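Local coordinates for putative iron-uptake ABC transport system,periplasmic iron-binding protein (Campylobacter jejuni, PDB 3E13) that binds ferric iron and, as the periplasmic component of a putative iron-uptake ABC transporter, probably delivers it to the membrane permease, at residues I61-E66 / A302-K306; L73-S77 / D93-F97. All blocks are in the same frame, centred on the assembly; numbering follows the deposited sequence.

Overall arrangement
Both contacts involve the region around helix 61-69 of this two-lobed periplasmic binding protein, with centres about 15 Å apart. Interaction 1 sets the start of that helix against the turn leading into the C-terminal helix 305-315. The first segment of interaction 2 follows helix 61-69, and both its segments fall within the long loop that interaction 1 closes. The two touch each other: Trp-96 packs on Ile-61, Leu-64 and Thr-65. Strands 73-74 and 97-109 both pair with strand 233-241, so packing runs from the mixed sheet, whose antiparallel part probably includes the hinge between the lobes, through Trp-96 and helix 61-69 to helix 305-315.

Interaction 1 (I61-E66 / A302-K306); sequences ISNLTE and AENIK
Ala-302 points its methyl at the first turns of helix 61-69, where Ile-61, Ser-62 and Thr-65 receive it. The closest of these is Thr-65: its OG1 lies 3.3 Å from Ala-302 CB, and its CG2 touches the same methyl. Thr-65 OG1 sits between its own backbone N and carbonyl carbon (chi1 61°), which lets it reach back one turn to Ser-62 O at 2.8 Å, a carbonyl that also accepts from Glu-66 N. A water then links the two segments, donating to Thr-65 OG1 at 2.6 Å and to Ala-302 O at 2.7 Å. From Ala-302 the chain makes a type I turn, which brings Ile-305 back against the helix as helix 305-315 begins. With CG1 anti to its backbone N (chi1 -162°), Ile-305 lays its longer branch over Ser-62, and CD1 comes within 3.5 Å of Ser-62 CB, tight for two carbons. Its other branch, CG2, lies more loosely at 4.3 Å from Glu-66 CG. The carboxylate of Glu-66 is held within its own helix: Asn-63 ND2 donates to OE2 at 3.0 Å, nearly in the amide plane. Ser-62 OG, although it touches both Ala-302 and Ile-305, hydrogen-bonds to Thr-146 of helix 142-155, which also packs on Ile-305 through Lys-145. That helix carries the iron ligand Tyr-143, and the Ile-61 side chain is about 13 Å from the ferric ion. Small and aliphatic groups fill the interface, while Ser-62 OG and O, Thr-65 OG1 and Ala-302 O each have a hydrogen-bonding partner.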
ATOM      1  N   ILE A  61      -4.887   2.324   2.939  1.00  8.09           N
ATOM      2  CA  ILE A  61      -6.195   2.481   3.605  1.00  8.72           C
ATOM      3  C   ILE A  61      -6.253   3.765   4.435  1.00  9.15           C
ATOM      4  O   ILE A  61      -7.252   4.482   4.378  1.00  9.08           O
ATOM      5  CB  ILE A  61      -6.596   1.255   4.499  1.00  9.89           C
ATOM      6  CG1 ILE A  61      -7.954   1.488   5.200  1.00  9.84           C
ATOM      7  CG2 ILE A  61      -5.505   0.898   5.546  1.00  9.80           C
ATOM      8  CD1 ILE A  61      -9.125   1.818   4.296  1.00 11.53           C
ATOM      9  N   SER A  62      -5.199   4.024   5.200  1.00  9.36           N
ATOM     10  CA  SER A  62      -5.315   5.090   6.192  1.00  8.60           C
ATOM     11  C   SER A  62      -5.445   6.466   5.551  1.00  9.73           C
ATOM     12  O   SER A  62      -6.188   7.313   6.046  1.00  9.65           O
ATOM     13  CB  SER A  62      -4.160   5.044   7.219  1.00  9.75           C
ATOM     14  OG  SER A  62      -4.144   3.769   7.884  1.00 11.76           O
ATOM     15  N   ASN A  63      -4.804   6.656   4.417  1.00  9.61           N
ATOM     16  CA  ASN A  63      -4.953   7.881   3.648  1.00  8.75           C
ATOM     17  C   ASN A  63      -6.404   8.119   3.198  1.00  9.40           C
ATOM     18  O   ASN A  63      -6.871   9.225   3.168  1.00  9.12           O
ATOM     19  CB  ASN A  63      -4.069   7.895   2.423  1.00  9.34           C
ATOM     20  CG  ASN A  63      -2.589   7.923   2.742  1.00  8.47           C
ATOM     21  OD1 ASN A  63      -1.751   7.444   1.967  1.00 10.59           O
ATOM     22  ND2 ASN A  63      -2.223   8.598   3.887  1.00  9.99           N
ATOM     23  N   LEU A  64      -7.099   7.061   2.784  1.00  8.57           N
ATOM     24  CA  LEU A  64      -8.500   7.173   2.449  1.00  7.91           C
ATOM     25  C   LEU A  64      -9.316   7.546   3.659  1.00  9.16           C
ATOM     26  O   LEU A  64     -10.191   8.383   3.556  1.00 10.13           O
ATOM     27  CB  LEU A  64      -9.034   5.834   1.877  1.00  7.43           C
ATOM     28  CG  LEU A  64      -8.426   5.547   0.512  1.00  7.92           C
ATOM     29  CD1 LEU A  64      -8.553   4.042   0.249  1.00 10.88           C
ATOM     30  CD2 LEU A  64      -9.083   6.350  -0.630  1.00  9.90           C
ATOM     31  N   THR A  65      -9.088   6.880   4.794  1.00 10.45           N
ATOM     32  CA  THR A  65      -9.866   7.209   5.994  1.00 10.62           C
ATOM     33  C   THR A  65      -9.549   8.620   6.503  1.00 10.90           C
ATOM     34  O   THR A  65     -10.435   9.310   7.045  1.00 12.26           O
ATOM     35  CB  THR A  65      -9.696   6.172   7.088  1.00 13.25           C
ATOM     36  OG1 THR A  65      -8.336   6.122   7.475  1.00 16.23           O
ATOM     37  CG2 THR A  65      -9.935   4.828   6.581  1.00 11.69           C
ATOM     38  N   GLU A  66      -8.313   9.035   6.390  1.00 10.80           N
ATOM     39  CA  GLU A  66      -7.938  10.424   6.779  1.00 10.90           C
ATOM     40  C   GLU A  66      -8.753  11.401   5.945  1.00 10.67           C
ATOM     41  O   GLU A  66      -9.324  12.364   6.476  1.00 12.70           O
ATOM     42  CB  GLU A  66      -6.454  10.728   6.542  1.00 11.92           C
ATOM     43  CG  GLU A  66      -5.503  10.104   7.532  1.00 14.12           C
ATOM     44  CD  GLU A  66      -4.046  10.317   7.208  1.00 18.74           C
ATOM     45  OE1 GLU A  66      -3.317  10.753   8.153  1.00 24.82           O
ATOM     46  OE2 GLU A  66      -3.584  10.076   6.048  1.00 15.43           O
ATOM     47  N   ALA A 302      -7.048   1.480  10.412  1.00 11.65           N
ATOM     48  CA  ALA A 302      -6.986   2.912  10.127  1.00 11.83           C
ATOM     49  C   ALA A 302      -7.531   3.795  11.257  1.00 11.80           C
ATOM     50  O   ALA A 302      -7.229   5.003  11.319  1.00 12.53           O
ATOM     51  CB  ALA A 302      -7.674   3.218   8.861  1.00 12.12           C
ATOM     52  N   GLU A 303      -8.344   3.227  12.141  1.00 11.25           N
ATOM     53  CA  GLU A 303      -8.782   3.924  13.351  1.00 11.87           C
ATOM     54  C   GLU A 303      -7.631   4.320  14.274  1.00 11.62           C
ATOM     55  O   GLU A 303      -7.824   5.137  15.203  1.00 12.57           O
ATOM     56  CB  GLU A 303      -9.770   3.080  14.129  1.00 12.47           C
ATOM     57  CG  GLU A 303     -11.075   2.990  13.375  1.00 13.00           C
ATOM     58  CD  GLU A 303     -12.123   2.085  13.999  1.00 19.18           C
ATOM     59  OE1 GLU A 303     -13.156   1.879  13.329  1.00 23.55           O
ATOM     60  OE2 GLU A 303     -11.935   1.575  15.105  1.00 24.53           O
ATOM     61  N   ASN A 304      -6.459   3.736  14.059  1.00 10.46           N
ATOM     62  CA  ASN A 304      -5.317   3.979  14.906  1.00 10.61           C
ATOM     63  C   ASN A 304      -4.218   4.829  14.278  1.00 10.37           C
ATOM     64  O   ASN A 304      -3.096   4.908  14.800  1.00 11.12           O
ATOM     65  CB  ASN A 304      -4.755   2.641  15.336  1.00 10.23           C
ATOM     66  CG  ASN A 304      -5.762   1.851  16.167  1.00 10.36           C
ATOM     67  OD1 ASN A 304      -5.909   2.102  17.353  1.00 13.00           O
ATOM     68  ND2 ASN A 304      -6.487   0.916  15.540  1.00 12.48           N
ATOM     69  N   ILE A 305      -4.547   5.496  13.186  1.00 10.53           N
ATOM     70  CA  ILE A 305      -3.535   6.199  12.436  1.00 10.79           C
ATOM     71  C   ILE A 305      -2.979   7.413  13.187  1.00 10.73           C
ATOM     72  O   ILE A 305      -1.777   7.653  13.122  1.00 10.98           O
ATOM     73  CB  ILE A 305      -4.003   6.588  10.993  1.00 11.13           C
ATOM     74  CG1 ILE A 305      -2.820   6.916  10.106  1.00 14.89           C
ATOM     75  CG2 ILE A 305      -5.074   7.682  11.014  1.00 11.64           C
ATOM     76  CD1 ILE A 305      -1.910   5.696   9.792  1.00 15.77           C
ATOM     77  N   LYS A 306      -3.833   8.154  13.888  1.00 11.30           N
ATOM     78  CA  LYS A 306      -3.343   9.355  14.581  1.00 11.13           C
ATOM     79  C   LYS A 306      -2.314   8.982  15.642  1.00 11.24           C
ATOM     80  O   LYS A 306      -1.294   9.647  15.799  1.00 11.32           O
ATOM     81  CB  LYS A 306      -4.513  10.098  15.179  1.00 11.33           C
ATOM     82  CG  LYS A 306      -5.411  10.761  14.185  1.00 14.59           C
ATOM     83  CD  LYS A 306      -6.637  11.301  14.895  1.00 19.25           C
ATOM     84  CE  LYS A 306      -7.769  11.739  14.034  1.00 24.22           C
ATOM     85  NZ  LYS A 306      -8.857  12.222  15.034  1.00 25.93           N
TER
HETATM   86  O   HOH W   1      -8.351   7.075   9.944  1.00 26.86           O

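Interaction 2 (L73-S77 / D93-F97); sequences LSPVS and DKEWF
Val-76 N donates to Lys-94 O at 2.9 Å, a backbone bond at the margin of the sheet in a periplasmic binding protein fold; it joins two loops whose neighbouring strands, 73-74 and 97-109, both pair with strand 233-241. Pro-75 CA adds a CA-H...O contact to the same carbonyl at 3.2 Å. Strand 233-241 takes backbone hydrogen bonds on both sides of this link, Met-240 with Ser-74 and Ile-238 with Phe-97.

Water carries most of the other polar contact. One molecule donates to Ser-74 O and Glu-95 O, joining the two backbones. Two more serve the Glu-95 carboxylate: one accepts from Leu-73 N and donates to OE2, while the other donates to both Leu-73 O and OE1. The carboxylate is thus tied at both oxygens to the two backbone polar groups of Leu-73. Glu-95 gets there with CG anti to its carbonyl carbon (chi1 -60°) and an extended chain running beside Pro-75. Among charged groups, Asp-93 turns to Lys-68 in a salt bridge. Lys-94 sets its CB 3.4 Å from Val-76 O, and its NZ reaches Ser-77 OG in a weak hydrogen bond.

Leu-73 CB lies against the Glu-95 side chain, 3.6 Å from OE2. Deeper, Val-76 CB stands 4.2 Å from Phe-97 CE1. At the edge of that ring, near its plane, Val-76 O meets Phe-97 CZ at 3.4 Å.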
ATOM      1  N   LEU A  73     -14.566  13.572   1.147  1.00  9.81           N
ATOM      2  CA  LEU A  73     -15.034  12.578   0.179  1.00 11.01           C
ATOM      3  C   LEU A  73     -16.561  12.531   0.135  1.00 11.51           C
ATOM      4  O   LEU A  73     -17.240  13.102   0.974  1.00 12.94           O
ATOM      5  CB  LEU A  73     -14.483  11.198   0.534  1.00 10.11           C
ATOM      6  CG  LEU A  73     -12.964  11.066   0.800  1.00 10.17           C
ATOM      7  CD1 LEU A  73     -12.569   9.660   1.178  1.00 11.06           C
ATOM      8  CD2 LEU A  73     -12.177  11.491  -0.365  1.00  9.07           C
ATOM      9  N   SER A  74     -17.096  11.858  -0.885  1.00 12.34           N
ATOM     10  CA  SER A  74     -18.528  11.809  -1.087  1.00 13.12           C
ATOM     11  C   SER A  74     -18.923  10.359  -1.343  1.00 13.02           C
ATOM     12  O   SER A  74     -18.182   9.648  -2.021  1.00 12.56           O
ATOM     13  CB  SER A  74     -18.831  12.599  -2.334  1.00 15.68           C
ATOM     14  OG  SER A  74     -20.036  13.260  -2.202  1.00 24.31           O
ATOM     15  N   PRO A  75     -20.061   9.932  -0.824  1.00 11.63           N
ATOM     16  CA  PRO A  75     -20.449   8.520  -0.995  1.00 11.08           C
ATOM     17  C   PRO A  75     -20.877   8.201  -2.404  1.00 10.82           C
ATOM     18  O   PRO A  75     -21.506   9.013  -3.085  1.00 12.00           O
ATOM     19  CB  PRO A  75     -21.593   8.343  -0.009  1.00 11.75           C
ATOM     20  CG  PRO A  75     -22.176   9.717   0.178  1.00 12.49           C
ATOM     21  CD  PRO A  75     -21.053  10.677  -0.032  1.00 12.49           C
ATOM     22  N   VAL A  76     -20.563   6.955  -2.816  1.00 10.23           N
ATOM     23  CA  VAL A  76     -20.937   6.402  -4.098  1.00 11.54           C
ATOM     24  C   VAL A  76     -21.653   5.107  -3.856  1.00 10.96           C
ATOM     25  O   VAL A  76     -21.126   4.237  -3.198  1.00 10.52           O
ATOM     26  CB  VAL A  76     -19.710   6.201  -5.025  1.00 10.89           C
ATOM     27  CG1 VAL A  76     -20.041   5.464  -6.320  1.00 14.06           C
ATOM     28  CG2 VAL A  76     -19.075   7.549  -5.350  1.00 12.49           C
ATOM     29  N   SER A  77     -22.886   5.009  -4.367  1.00 11.37           N
ATOM     30  CA  SER A  77     -23.692   3.778  -4.263  1.00 10.69           C
ATOM     31  C   SER A  77     -23.733   3.131  -5.641  1.00 11.36           C
ATOM     32  O   SER A  77     -24.502   3.557  -6.514  1.00 12.16           O
ATOM     33  CB  SER A  77     -25.118   4.039  -3.763  1.00 12.84           C
ATOM     34  OG  SER A  77     -25.823   2.814  -3.592  1.00 16.39           O
ATOM     35  N   ASP A  93     -19.703   3.307   4.934  1.00 13.52           N
ATOM     36  CA  ASP A  93     -20.364   4.556   4.563  1.00 14.14           C
ATOM     37  C   ASP A  93     -20.168   4.957   3.086  1.00 13.37           C
ATOM     38  O   ASP A  93     -20.586   6.065   2.675  1.00 13.29           O
ATOM     39  CB  ASP A  93     -19.883   5.693   5.472  1.00 14.38           C
ATOM     40  CG  ASP A  93     -20.152   5.436   6.933  1.00 17.60           C
ATOM     41  OD1 ASP A  93     -21.263   4.938   7.270  1.00 18.46           O
ATOM     42  OD2 ASP A  93     -19.298   5.657   7.818  1.00 19.49           O
ATOM     43  N   LYS A  94     -19.574   4.045   2.295  1.00 11.85           N
ATOM     44  CA  LYS A  94     -19.507   4.137   0.842  1.00 11.66           C
ATOM     45  C   LYS A  94     -18.648   5.298   0.319  1.00 10.67           C
ATOM     46  O   LYS A  94     -18.836   5.731  -0.800  1.00  9.79           O
ATOM     47  CB  LYS A  94     -20.902   4.226   0.234  1.00 12.25           C
ATOM     48  CG  LYS A  94     -21.811   3.055   0.600  1.00 16.17           C
ATOM     49  CD  LYS A  94     -23.121   3.209  -0.125  1.00 21.34           C
ATOM     50  CE  LYS A  94     -24.281   2.519   0.564  1.00 25.78           C
ATOM     51  NZ  LYS A  94     -25.529   3.027  -0.116  1.00 27.46           N
ATOM     52  N   GLU A  95     -17.659   5.715   1.089  1.00 10.43           N
ATOM     53  CA  GLU A  95     -16.798   6.819   0.659  1.00 10.09           C
ATOM     54  C   GLU A  95     -15.445   6.375   0.128  1.00  9.81           C
ATOM     55  O   GLU A  95     -14.760   7.193  -0.468  1.00 10.07           O
ATOM     56  CB  GLU A  95     -16.641   7.897   1.759  1.00 10.50           C
ATOM     57  CG  GLU A  95     -17.983   8.484   2.133  1.00 10.13           C
ATOM     58  CD  GLU A  95     -17.898   9.745   2.982  1.00 14.53           C
ATOM     59  OE1 GLU A  95     -18.979  10.198   3.441  1.00 15.14           O
ATOM     60  OE2 GLU A  95     -16.786  10.298   3.119  1.00 14.49           O
ATOM     61  N   TRP A  96     -15.047   5.119   0.326  1.00  9.38           N
ATOM     62  CA  TRP A  96     -13.762   4.639  -0.188  1.00  7.69           C
ATOM     63  C   TRP A  96     -13.907   3.167  -0.524  1.00  7.05           C
ATOM     64  O   TRP A  96     -14.713   2.500   0.072  1.00  7.47           O
ATOM     65  CB  TRP A  96     -12.574   4.868   0.756  1.00  9.21           C
ATOM     66  CG  TRP A  96     -12.704   4.295   2.105  1.00  6.89           C
ATOM     67  CD1 TRP A  96     -13.042   4.970   3.220  1.00 10.87           C
ATOM     68  CD2 TRP A  96     -12.519   2.920   2.502  1.00 11.38           C
ATOM     69  NE1 TRP A  96     -13.091   4.118   4.298  1.00 12.66           N
ATOM     70  CE2 TRP A  96     -12.784   2.847   3.883  1.00 10.73           C
ATOM     71  CE3 TRP A  96     -12.143   1.754   1.834  1.00 12.33           C
ATOM     72  CZ2 TRP A  96     -12.715   1.656   4.597  1.00 12.01           C
ATOM     73  CZ3 TRP A  96     -12.070   0.573   2.541  1.00 11.87           C
ATOM     74  CH2 TRP A  96     -12.349   0.531   3.902  1.00  9.94           C
ATOM     75  N   PHE A  97     -13.097   2.722  -1.473  1.00  7.43           N
ATOM     76  CA  PHE A  97     -13.268   1.361  -2.083  1.00  7.24           C
ATOM     77  C   PHE A  97     -11.891   0.830  -2.475  1.00  8.17           C
ATOM     78  O   PHE A  97     -11.102   1.542  -3.115  1.00  8.56           O
ATOM     79  CB  PHE A  97     -14.093   1.468  -3.337  1.00  7.58           C
ATOM     80  CG  PHE A  97     -15.468   1.995  -3.086  1.00  7.48           C
ATOM     81  CD1 PHE A  97     -15.677   3.376  -3.106  1.00  8.03           C
ATOM     82  CD2 PHE A  97     -16.537   1.150  -2.857  1.00  7.72           C
ATOM     83  CE1 PHE A  97     -16.946   3.915  -2.811  1.00 11.87           C
ATOM     84  CE2 PHE A  97     -17.833   1.704  -2.642  1.00  8.81           C
ATOM     85  CZ  PHE A  97     -18.003   3.085  -2.585  1.00 10.29           C
TER
HETATM   86  O   HOH W   2     -15.744  12.761   3.783  1.00 10.12           O
HETATM   87  O   HOH W   3     -19.523  12.843   2.731  1.00 27.84           O
HETATM   88  O   HOH W   4     -16.248   7.871  -2.758  1.00  9.59           O